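Local atomic coordinates of uncharacterized protein Rv3413c/MT3522 (Mycobacterium tuberculosis, PDB entry 3VEP), a protein that probably acts as the anti-sigma factor of the extracytoplasmic function sigma factor SigD, holding it inactive until regulated intramembrane proteolysis releases it. Residues D21-L24 against D25-E29. Residues are numbered along the deposited sequence; the frame is centred on the assembly and turned at random.
Sequences DLLL and DALAE
Leu23 lays both of its methyl groups against the CG-CD1 branch of Leu27, one turn on in an i, i+4 contact near the C-terminal end of alpha-helix 13-28. The bond to CB of Leu23 leads away from Leu27, but with CG anti to the backbone N (chi1 -171°) the branched end swings back to it, and Leu23 CD1 and CD2 both lie 3.8 Å from Leu27 CD1. Leu24 reaches the same methyl from another side, more loosely, with its CD2 4.1 Å from Leu27 CD1. Outside this cluster, Leu23 also packs on Phe35 of the following loop and on an apolar side chain of the other protein in the assembly. Successive i to i+4 backbone bonds hold the turns together; the straightest, from Leu27 N to Leu23 O, is 2.8 Å long with an N-H...O angle of 170°. The carbonyls of Leu27 and Ala28 accept hydrogen bonds from Arg51 and Arg55, tying this end to helix 38-55.

Another face carries Asp21 and Asp25, whose OD2 atoms are 4.3 Å apart. Basic side chains of the other protein form salt bridges with OD1 of each, which would probably ease the carboxylate repulsion, and a polar side chain there hydrogen-bonds Asp21 OD1; these contacts are consistent with the family's sigma-factor-binding role. A water molecule also joins the pair, donating to Asp21 OD1 at 2.9 Å and to Asp25 OD1 at 3.1 Å.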
ATOM      1  N   ASP A  21      -7.645   4.845  -3.596  1.00 39.96           N
ATOM      2  CA  ASP A  21      -8.318   4.864  -2.303  1.00 42.83           C
ATOM      3  C   ASP A  21      -9.179   3.625  -2.157  1.00 42.75           C
ATOM      4  O   ASP A  21      -9.170   2.961  -1.117  1.00 43.60           O
ATOM      5  CB  ASP A  21      -9.201   6.094  -2.183  1.00 38.76           C
ATOM      6  CG  ASP A  21      -9.503   6.455  -0.762  1.00 37.30           C
ATOM      7  OD1 ASP A  21      -8.661   6.234   0.127  1.00 38.86           O
ATOM      8  OD2 ASP A  21     -10.596   6.983  -0.527  1.00 47.77           O
ATOM      9  N   LEU A  22      -9.922   3.301  -3.207  1.00 44.94           N
ATOM     10  CA  LEU A  22     -10.719   2.095  -3.203  1.00 39.14           C
ATOM     11  C   LEU A  22      -9.864   0.829  -3.098  1.00 47.99           C
ATOM     12  O   LEU A  22     -10.189  -0.068  -2.316  1.00 44.35           O
ATOM     13  CB  LEU A  22     -11.604   2.063  -4.431  1.00 49.77           C
ATOM     14  CG  LEU A  22     -13.002   2.562  -4.051  1.00 65.19           C
ATOM     15  CD1 LEU A  22     -12.983   3.924  -3.338  1.00 68.12           C
ATOM     16  CD2 LEU A  22     -13.966   2.541  -5.214  1.00 72.15           C
ATOM     17  N   LEU A  23      -8.759   0.753  -3.842  1.00 40.44           N
ATOM     18  CA  LEU A  23      -7.896  -0.423  -3.743  1.00 40.01           C
ATOM     19  C   LEU A  23      -7.379  -0.624  -2.307  1.00 40.96           C
ATOM     20  O   LEU A  23      -7.501  -1.715  -1.744  1.00 34.89           O
ATOM     21  CB  LEU A  23      -6.719  -0.337  -4.704  1.00 42.66           C
ATOM     22  CG  LEU A  23      -5.869  -1.609  -4.850  1.00 56.96           C
ATOM     23  CD1 LEU A  23      -4.386  -1.395  -4.631  1.00 39.97           C
ATOM     24  CD2 LEU A  23      -6.399  -2.867  -4.105  1.00 53.83           C
ATOM     25  N   LEU A  24      -6.796   0.428  -1.730  1.00 37.99           N
ATOM     26  CA  LEU A  24      -6.365   0.381  -0.332  1.00 39.51           C
ATOM     27  C   LEU A  24      -7.520   0.019   0.646  1.00 42.21           C
ATOM     28  O   LEU A  24      -7.293  -0.707   1.619  1.00 31.65           O
ATOM     29  CB  LEU A  24      -5.667   1.676   0.079  1.00 27.83           C
ATOM     30  CG  LEU A  24      -4.363   1.969  -0.694  1.00 40.52           C
ATOM     31  CD1 LEU A  24      -3.726   3.253  -0.242  1.00 35.95           C
ATOM     32  CD2 LEU A  24      -3.324   0.850  -0.569  1.00 28.47           C
ATOM     33  N   ASP A  25      -8.741   0.497   0.381  1.00 31.39           N
ATOM     34  CA  ASP A  25      -9.862   0.172   1.260  1.00 37.69           C
ATOM     35  C   ASP A  25     -10.157  -1.326   1.185  1.00 40.19           C
ATOM     36  O   ASP A  25     -10.514  -1.937   2.194  1.00 37.22           O
ATOM     37  CB  ASP A  25     -11.148   0.937   0.892  1.00 40.64           C
ATOM     38  CG  ASP A  25     -11.153   2.405   1.370  1.00 43.94           C
ATOM     39  OD1 ASP A  25     -10.289   2.796   2.183  1.00 36.96           O
ATOM     40  OD2 ASP A  25     -12.043   3.177   0.913  1.00 45.83           O
ATOM     41  N   ALA A  26     -10.019  -1.915  -0.006  1.00 38.41           N
ATOM     42  CA  ALA A  26     -10.240  -3.347  -0.188  1.00 34.87           C
ATOM     43  C   ALA A  26      -9.121  -4.148   0.462  1.00 39.15           C
ATOM     44  O   ALA A  26      -9.366  -5.149   1.135  1.00 36.53           O
ATOM     45  CB  ALA A  26     -10.353  -3.688  -1.643  1.00 37.78           C
ATOM     46  N   LEU A  27      -7.888  -3.704   0.257  1.00 38.30           N
ATOM     47  CA  LEU A  27      -6.757  -4.329   0.925  1.00 38.87           C
ATOM     48  C   LEU A  27      -6.996  -4.360   2.422  1.00 36.28           C
ATOM     49  O   LEU A  27      -6.731  -5.349   3.069  1.00 38.05           O
ATOM     50  CB  LEU A  27      -5.466  -3.585   0.615  1.00 28.81           C
ATOM     51  CG  LEU A  27      -4.966  -3.984  -0.789  1.00 44.99           C
ATOM     52  CD1 LEU A  27      -3.822  -3.107  -1.330  1.00 42.71           C
ATOM     53  CD2 LEU A  27      -4.636  -5.469  -0.913  1.00 34.54           C
ATOM     54  N   ALA A  28      -7.496  -3.262   2.962  1.00 34.02           N
ATOM     55  CA  ALA A  28      -7.601  -3.090   4.401  1.00 34.73           C
ATOM     56  C   ALA A  28      -8.655  -4.021   4.997  1.00 36.81           C
ATOM     57  O   ALA A  28      -8.518  -4.478   6.125  1.00 37.31           O
ATOM     58  CB  ALA A  28      -7.931  -1.659   4.742  1.00 28.90           C
ATOM     59  N   GLU A  29      -9.707  -4.271   4.236  1.00 32.50           N
ATOM     60  CA  GLU A  29     -10.792  -5.145   4.644  1.00 40.53           C
ATOM     61  C   GLU A  29     -10.508  -6.582   4.252  1.00 37.30           C
ATOM     62  O   GLU A  29     -11.375  -7.437   4.350  1.00 28.39           O
ATOM     63  CB  GLU A  29     -12.071  -4.738   3.943  1.00 39.11           C
ATOM     64  CG  GLU A  29     -12.667  -3.453   4.386  1.00 45.84           C
ATOM     65  CD  GLU A  29     -13.861  -3.092   3.535  1.00 60.60           C
ATOM     66  OE1 GLU A  29     -13.816  -3.378   2.310  1.00 65.10           O
ATOM     67  OE2 GLU A  29     -14.839  -2.543   4.095  1.00 70.20           O
TER
HETATM   68  O   HOH W   1     -10.373   5.860   2.449  1.00 25.31           O